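Local coordinates for protein alpha-toxin (Clostridium novyi, PDB 2VK9) that is a bacterial toxin whose catalytic domain belongs to the TcdA/TcdB glycosyltransferase family, in the GT-A clan, at residues A[177-182]-A[460-465]; A[185-189]-A[258-262]; A[289-295]-A[355-359]. The contacts are given in a common frame with arbitrary orientation. Residues are numbered along the deposited sequence.

Contact 1 of 3, residues A[177-182]-A[460-465]; sequences RMKLIY and LSSGFK
Phe464 and Met178 bury the most surface here, about 83 and 82 Å². Residues 177-182 are a regular turn and a half within helix 173-195. Residues 460-465 are loop. Ser461 to Phe464 form a type II beta turn, closed by Phe464 N to Ser461 O at 2.8 Å. Gly463 holds its third position with phi/psi 85/-12, where a side chain would clash with the carbonyl before it. Lys465 N also reaches Ser461 O, at 2.7 Å. The CA atoms of Met178 and Phe464 are 7.0 Å apart, and those of Tyr182 and Leu460 7.8 Å.

Phe464 (chi1 near -68°) points its CA-CB bond toward the helix; its ring presents one face to Ile181 (chi1 m, chi2 t). Ile181 CG2 is 4.0 Å from the Phe464 ring centroid, a CH-pi contact, and Ile181 CD1 is 3.5 Å from Phe464 CD1. Met178 (t, p, p) curls its methyl against the loop. Met178 CE is 3.2 Å from Phe464 CB and 3.6 Å from Ser461 CB. Further along, Leu460 CD1 meets the Tyr182 ring edge, 3.6 Å from Tyr182 CD1. Arg177 is t, t, p. One hydrogen bond joins the segments: Arg177 NH2 to Phe464 O, 3.0 Å. Arg177 NH1 is held by Ser152.

This buried, mostly apolar seam joins helix 173-195 to the loop between helices 447-453 and 477-488, inside the GT-A family domain. Helix 426-440 flanks it through Tyr426 and Tyr429, near Met178 and Leu460. Helix 140-157 flanks it through Ile148 and Ser151, near Arg177, Ile181 and Phe464.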
# COMPACT_ATOMS: atom_id res chain seq x y z
N ARG A 177 4.31 15.80 -23.81
CA ARG A 177 3.09 15.94 -23.01
C ARG A 177 3.42 16.23 -21.55
O ARG A 177 2.76 17.05 -20.92
CB ARG A 177 2.19 14.71 -23.12
CG ARG A 177 0.82 14.91 -22.50
CD ARG A 177 -0.08 13.72 -22.68
NE ARG A 177 0.25 12.60 -21.79
CZ ARG A 177 -0.46 11.48 -21.69
NH1 ARG A 177 -1.56 11.31 -22.41
NH2 ARG A 177 -0.07 10.52 -20.86
N MET A 178 4.44 15.55 -21.02
CA MET A 178 4.86 15.72 -19.64
C MET A 178 5.37 17.13 -19.35
O MET A 178 5.13 17.66 -18.26
CB MET A 178 5.92 14.69 -19.25
CG MET A 178 6.39 14.76 -17.79
SD MET A 178 5.14 14.31 -16.55
CE MET A 178 4.58 12.76 -17.24
N LYS A 179 6.08 17.71 -20.31
CA LYS A 179 6.60 19.07 -20.17
C LYS A 179 5.45 20.03 -19.90
O LYS A 179 5.58 20.97 -19.12
CB LYS A 179 7.35 19.52 -21.43
CG LYS A 179 8.65 18.78 -21.72
CD LYS A 179 9.41 19.45 -22.88
CE LYS A 179 10.46 18.53 -23.53
NZ LYS A 179 10.87 19.02 -24.89
N LEU A 180 4.31 19.75 -20.54
CA LEU A 180 3.12 20.58 -20.42
C LEU A 180 2.31 20.24 -19.16
O LEU A 180 1.83 21.15 -18.46
CB LEU A 180 2.27 20.44 -21.68
CG LEU A 180 1.13 21.44 -21.90
CD1 LEU A 180 1.67 22.84 -22.12
CD2 LEU A 180 0.24 21.00 -23.05
N ILE A 181 2.16 18.94 -18.88
CA ILE A 181 1.54 18.47 -17.63
C ILE A 181 2.26 19.06 -16.42
O ILE A 181 1.61 19.48 -15.46
CB ILE A 181 1.50 16.93 -17.55
CG1 ILE A 181 0.44 16.38 -18.51
CG2 ILE A 181 1.18 16.47 -16.12
CD1 ILE A 181 0.44 14.87 -18.66
N TYR A 182 3.59 19.12 -16.47
CA TYR A 182 4.36 19.78 -15.42
C TYR A 182 3.87 21.21 -15.21
O TYR A 182 3.63 21.61 -14.09
CB TYR A 182 5.86 19.77 -15.75
CG TYR A 182 6.73 20.50 -14.75
CD1 TYR A 182 7.15 19.88 -13.58
CD2 TYR A 182 7.14 21.81 -14.97
CE1 TYR A 182 7.96 20.55 -12.65
CE2 TYR A 182 7.95 22.49 -14.05
CZ TYR A 182 8.35 21.85 -12.90
OH TYR A 182 9.15 22.50 -11.98
N LEU A 460 7.17 12.92 -10.09
CA LEU A 460 6.14 13.77 -10.71
C LEU A 460 5.50 13.17 -11.93
O LEU A 460 4.36 13.48 -12.25
CB LEU A 460 6.71 15.13 -11.11
CG LEU A 460 6.91 16.23 -10.07
CD1 LEU A 460 7.07 17.53 -10.81
CD2 LEU A 460 5.75 16.32 -9.10
N SER A 461 6.23 12.30 -12.62
CA SER A 461 5.76 11.74 -13.88
C SER A 461 4.90 10.49 -13.71
O SER A 461 4.27 10.04 -14.68
CB SER A 461 6.95 11.42 -14.81
OG SER A 461 7.87 10.53 -14.20
N SER A 462 4.86 9.95 -12.50
CA SER A 462 4.17 8.69 -12.24
C SER A 462 2.68 8.84 -12.49
O SER A 462 2.05 9.76 -11.98
CB SER A 462 4.42 8.20 -10.81
OG SER A 462 3.81 6.94 -10.59
N GLY A 463 2.13 7.93 -13.29
CA GLY A 463 0.74 7.99 -13.68
C GLY A 463 0.51 8.88 -14.89
O GLY A 463 -0.57 8.88 -15.46
N PHE A 464 1.52 9.65 -15.27
CA PHE A 464 1.42 10.49 -16.46
C PHE A 464 2.37 10.02 -17.56
O PHE A 464 2.11 10.24 -18.75
CB PHE A 464 1.67 11.96 -16.11
CG PHE A 464 0.60 12.57 -15.26
CD1 PHE A 464 -0.54 13.12 -15.84
CD2 PHE A 464 0.73 12.60 -13.87
CE1 PHE A 464 -1.53 13.69 -15.06
CE2 PHE A 464 -0.27 13.16 -13.08
CZ PHE A 464 -1.40 13.71 -13.67
N LYS A 465 3.48 9.39 -17.16
CA LYS A 465 4.37 8.70 -18.09
C LYS A 465 4.12 7.17 -18.03
O LYS A 465 4.10 6.58 -16.95
CB LYS A 465 5.84 9.06 -17.83
CG LYS A 465 6.76 8.57 -18.95
CD LYS A 465 8.23 8.94 -18.83
CE LYS A 465 9.03 8.15 -19.90
NZ LYS A 465 10.51 8.26 -19.75

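Contact 2 of 3, residues A[185-189]-A[258-262]; sequences KRELK and IQTNN
The last turn of helix 247-259 and the bend after it meet the side of helix 173-195 at residues 185-189. The closest CA pair is Lys185 and Gln259, 5.9 Å apart. Ile258 (chi1 m, chi2 m) comes first. Ile258 CG2 is 4.2 Å from Leu188 CD2, and Leu188 CD2 also lies 3.5 Å from Ile258 O. Leu188 is t, p.

Gln259 points its CA-CB bond away from the helix. Its extended side chain (t, t) still brings Gln259 OE1 to 4.2 Å from Lys189 NZ, which is no bond: Gln259 OE1 pairs with Gln417 and Lys189 NZ with Glu193. Lys185 (m, t, chi3 148° between wells, chi4 t) reaches the Gln259 backbone, with Lys185 CE 3.3 Å from Gln259 O.

Thr260 continues the turn. Lys185 NZ makes weak hydrogen bonds to Gln259 O and Thr260 O, both 3.4 Å, and sits 3.3 Å from Thr260 CA. Leu460 O is a third, also weak, acceptor. Thr260 OG1 bonds to Glu256.

Asn261 leaves helical geometry with phi/psi 54/38. Its side chain turns back, with Asn261 ND2 bonded to Leu257 O and weakly to Ile258 O at 2.9 Å. Asn261 ND2 is 4.2 Å from Leu188 CD2.

The motif is a lysine amino group meeting carbonyls exposed at a helix C-terminus. Helix 247-259 ends with Asn261 at positive phi, before helix 263-278 starts at the Asn262 N-cap.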
# COMPACT_ATOMS: atom_id res chain seq x y z
N LYS A 185 0.43 21.37 -13.53
CA LYS A 185 0.57 21.02 -12.12
C LYS A 185 1.18 22.17 -11.35
O LYS A 185 0.82 22.43 -10.20
CB LYS A 185 1.43 19.77 -11.95
CG LYS A 185 0.79 18.50 -12.46
CD LYS A 185 1.69 17.31 -12.25
CE LYS A 185 0.87 16.05 -12.01
NZ LYS A 185 1.66 14.96 -11.36
N ARG A 186 2.10 22.88 -11.99
CA ARG A 186 2.81 23.95 -11.35
C ARG A 186 1.92 25.17 -11.15
O ARG A 186 2.03 25.86 -10.13
CB ARG A 186 4.06 24.32 -12.14
CG ARG A 186 5.19 24.74 -11.24
CD ARG A 186 6.40 25.23 -11.98
NE ARG A 186 7.15 26.12 -11.11
CZ ARG A 186 7.16 27.45 -11.22
NH1 ARG A 186 6.48 28.05 -12.19
NH2 ARG A 186 7.86 28.17 -10.35
N GLU A 187 1.03 25.41 -12.10
CA GLU A 187 0.09 26.52 -12.01
C GLU A 187 -1.07 26.22 -11.08
O GLU A 187 -1.62 27.12 -10.44
CB GLU A 187 -0.39 26.95 -13.39
CG GLU A 187 0.65 27.80 -14.11
CD GLU A 187 0.19 28.28 -15.48
OE1 GLU A 187 -0.30 27.45 -16.29
OE2 GLU A 187 0.33 29.51 -15.74
N LEU A 188 -1.44 24.94 -11.00
CA LEU A 188 -2.44 24.49 -10.04
C LEU A 188 -1.92 24.68 -8.63
O LEU A 188 -2.66 25.10 -7.75
CB LEU A 188 -2.86 23.04 -10.29
CG LEU A 188 -3.92 22.45 -9.34
CD1 LEU A 188 -5.30 23.05 -9.54
CD2 LEU A 188 -3.99 20.96 -9.44
N LYS A 189 -0.64 24.39 -8.40
CA LYS A 189 -0.06 24.57 -7.07
C LYS A 189 -0.00 26.04 -6.68
O LYS A 189 -0.22 26.38 -5.52
CB LYS A 189 1.33 23.94 -6.94
CG LYS A 189 1.76 23.78 -5.49
CD LYS A 189 3.27 23.55 -5.34
CE LYS A 189 3.69 23.58 -3.86
NZ LYS A 189 2.83 22.69 -3.00
N ILE A 258 -3.16 17.34 -4.91
CA ILE A 258 -3.00 18.54 -5.72
C ILE A 258 -1.79 18.50 -6.66
O ILE A 258 -1.93 18.64 -7.88
CB ILE A 258 -2.99 19.80 -4.80
CG1 ILE A 258 -4.38 20.04 -4.22
CG2 ILE A 258 -2.48 21.05 -5.54
CD1 ILE A 258 -5.53 20.11 -5.25
N GLN A 259 -0.60 18.29 -6.10
CA GLN A 259 0.64 18.31 -6.86
C GLN A 259 0.80 17.11 -7.82
O GLN A 259 1.28 17.28 -8.93
CB GLN A 259 1.85 18.44 -5.92
CG GLN A 259 3.23 18.30 -6.56
CD GLN A 259 4.36 18.38 -5.52
OE1 GLN A 259 4.68 19.47 -5.02
NE2 GLN A 259 4.95 17.22 -5.20
N THR A 260 0.39 15.92 -7.38
CA THR A 260 0.57 14.74 -8.23
C THR A 260 -0.72 14.11 -8.70
O THR A 260 -0.69 13.23 -9.55
CB THR A 260 1.40 13.63 -7.55
OG1 THR A 260 0.63 13.00 -6.51
CG2 THR A 260 2.67 14.20 -6.97
N ASN A 261 -1.84 14.55 -8.13
CA ASN A 261 -3.16 14.06 -8.54
C ASN A 261 -3.26 12.52 -8.49
O ASN A 261 -3.89 11.87 -9.35
CB ASN A 261 -3.53 14.64 -9.91
CG ASN A 261 -3.40 16.16 -9.95
OD1 ASN A 261 -2.83 16.72 -10.89
ND2 ASN A 261 -3.91 16.83 -8.92
N ASN A 262 -2.64 11.95 -7.47
CA ASN A 262 -2.63 10.52 -7.32
C ASN A 262 -3.49 10.05 -6.14
O ASN A 262 -3.09 10.12 -4.98
CB ASN A 262 -1.20 10.02 -7.23
CG ASN A 262 -1.10 8.50 -7.22
OD1 ASN A 262 -2.11 7.78 -7.24
ND2 ASN A 262 0.12 8.01 -7.16

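Contact 3 of 3, residues A[289-295]-A[355-359]; sequences PGVNLSL and DLILP
The loop after strand 280-283 runs antiparallel to the chain leaving helix 353-356. They form a single beta bridge. Val291 and Ile357 are its non-hydrogen-bonded pair, with CA atoms 4.6 Å apart. Two straight hydrogen bonds flank it: Leu358 N to Gly290 O and Asn292 N to Leu356 O, each 2.7 Å. Val291 CA also lies 3.5 Å from Leu356 O, a CA-H...O contact.

On one face Ile357 is m, m. Ile357 CD1 meets Val291 CG1 (chi1 m) at 3.8 Å, and Ile357 CG2 meets Pro289 CB at 3.8 Å. This group faces helices 307-321 and 111-123, where Val291 touches Phe315 and Ile357 touches Ile318 and Phe123. Leu356 (m, t) points its CA-CB bond away from 289-295, and its side chain touches Phe296.

On the other face, Leu358 (chi1 -84°, chi2 58°) bends its CD1 to 3.5 Å from Asn292 CB. Asn292 (chi1 t) aims ND2 at Asp355 O, a weak hydrogen bond of 3.1 Å. Its backbone centres an inverse gamma turn, Leu293 N to Val291 O at 2.9 Å (weak). Leu295 (m, t) then points back: Leu295 CD1 is 3.4 Å from Asp355 O and 3.5 Å from Asp355 OD1 (chi1 t).

The motif is an isolated antiparallel beta bridge ended by an inverse gamma turn. It ties the loop to the end of helix 353-356 in the GT-A family domain.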
# COMPACT_ATOMS: atom_id res chain seq x y z
N PRO A 289 -15.48 -10.57 1.45
CA PRO A 289 -15.29 -11.52 2.54
C PRO A 289 -14.74 -12.86 2.07
O PRO A 289 -14.99 -13.26 0.94
CB PRO A 289 -16.69 -11.69 3.14
CG PRO A 289 -17.61 -10.93 2.27
CD PRO A 289 -16.81 -9.94 1.51
N GLY A 290 -13.98 -13.52 2.94
CA GLY A 290 -13.33 -14.79 2.60
C GLY A 290 -14.29 -15.91 2.25
O GLY A 290 -15.29 -16.12 2.94
N VAL A 291 -13.98 -16.62 1.17
CA VAL A 291 -14.78 -17.77 0.74
C VAL A 291 -14.12 -19.07 1.15
O VAL A 291 -12.89 -19.21 1.09
CB VAL A 291 -15.08 -17.77 -0.79
CG1 VAL A 291 -15.71 -16.46 -1.24
CG2 VAL A 291 -13.84 -18.04 -1.58
N ASN A 292 -14.94 -20.03 1.55
CA ASN A 292 -14.48 -21.34 1.95
C ASN A 292 -14.13 -22.24 0.75
O ASN A 292 -14.86 -23.18 0.43
CB ASN A 292 -15.58 -22.00 2.79
CG ASN A 292 -15.04 -23.01 3.75
OD1 ASN A 292 -14.11 -23.76 3.44
ND2 ASN A 292 -15.63 -23.06 4.94
N LEU A 293 -13.01 -21.95 0.09
CA LEU A 293 -12.61 -22.67 -1.12
C LEU A 293 -12.30 -24.16 -0.91
O LEU A 293 -12.42 -24.96 -1.86
CB LEU A 293 -11.43 -21.99 -1.81
CG LEU A 293 -11.72 -20.70 -2.59
CD1 LEU A 293 -10.44 -20.07 -3.10
CD2 LEU A 293 -12.73 -20.90 -3.72
N SER A 294 -11.91 -24.54 0.31
CA SER A 294 -11.66 -25.95 0.64
C SER A 294 -12.79 -26.87 0.21
O SER A 294 -12.55 -27.91 -0.41
CB SER A 294 -11.41 -26.11 2.14
OG SER A 294 -10.04 -25.91 2.42
N LEU A 295 -14.03 -26.49 0.52
CA LEU A 295 -15.18 -27.34 0.25
C LEU A 295 -15.27 -27.79 -1.21
O LEU A 295 -15.86 -28.83 -1.51
CB LEU A 295 -16.47 -26.64 0.70
CG LEU A 295 -16.55 -26.20 2.17
CD1 LEU A 295 -17.75 -25.29 2.41
CD2 LEU A 295 -16.59 -27.40 3.11
N ASP A 355 -21.63 -21.43 5.64
CA ASP A 355 -20.63 -22.45 5.49
C ASP A 355 -19.72 -22.07 4.31
O ASP A 355 -18.56 -22.49 4.24
CB ASP A 355 -21.36 -23.78 5.25
CG ASP A 355 -20.46 -24.98 5.41
OD1 ASP A 355 -19.22 -24.81 5.55
OD2 ASP A 355 -21.00 -26.12 5.39
N LEU A 356 -20.25 -21.24 3.41
CA LEU A 356 -19.55 -20.86 2.19
C LEU A 356 -18.74 -19.58 2.32
O LEU A 356 -17.60 -19.52 1.87
CB LEU A 356 -20.56 -20.70 1.05
CG LEU A 356 -21.21 -21.98 0.52
CD1 LEU A 356 -22.55 -21.67 -0.10
CD2 LEU A 356 -20.29 -22.65 -0.48
N ILE A 357 -19.35 -18.57 2.92
CA ILE A 357 -18.70 -17.28 3.14
C ILE A 357 -18.31 -17.17 4.61
O ILE A 357 -19.12 -17.42 5.49
CB ILE A 357 -19.63 -16.08 2.78
CG1 ILE A 357 -20.23 -16.22 1.37
CG2 ILE A 357 -18.90 -14.75 2.93
CD1 ILE A 357 -19.21 -16.31 0.24
N LEU A 358 -17.06 -16.80 4.85
CA LEU A 358 -16.52 -16.72 6.20
C LEU A 358 -16.66 -15.31 6.80
O LEU A 358 -16.42 -14.31 6.10
CB LEU A 358 -15.06 -17.20 6.21
CG LEU A 358 -14.81 -18.72 6.31
CD1 LEU A 358 -15.47 -19.52 5.21
CD2 LEU A 358 -13.33 -19.04 6.34
N PRO A 359 -17.08 -15.21 8.08
CA PRO A 359 -17.08 -13.93 8.78
C PRO A 359 -15.68 -13.61 9.29
O PRO A 359 -14.88 -14.52 9.47
CB PRO A 359 -18.01 -14.18 9.96
CG PRO A 359 -17.88 -15.62 10.24
CD PRO A 359 -17.63 -16.29 8.92

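In the fold
Contacts 1 and 2 are neighbours on helix 173-195, with centres 11 Å apart. Lys185 joins them. Lys185 NZ makes a weak hydrogen bond to Leu460 O at 3.2 Å and lies 3.1 Å from Phe464 CE2. Phe464 CE2 is also 3.5 Å from Thr260 O, so the turn of contact 1 packs on the bend of contact 2. Contact 3 lies on the opposite side of the chain's centre. Its centre is 44 Å from those of both others. The nearest atoms of contact 1 and contact 3 are about 29 Å apart. The nearest atoms of contact 2 and contact 3 are about 24 Å apart. In sequence, contact 1 spans both others, and contact 2 closes before contact 3 opens.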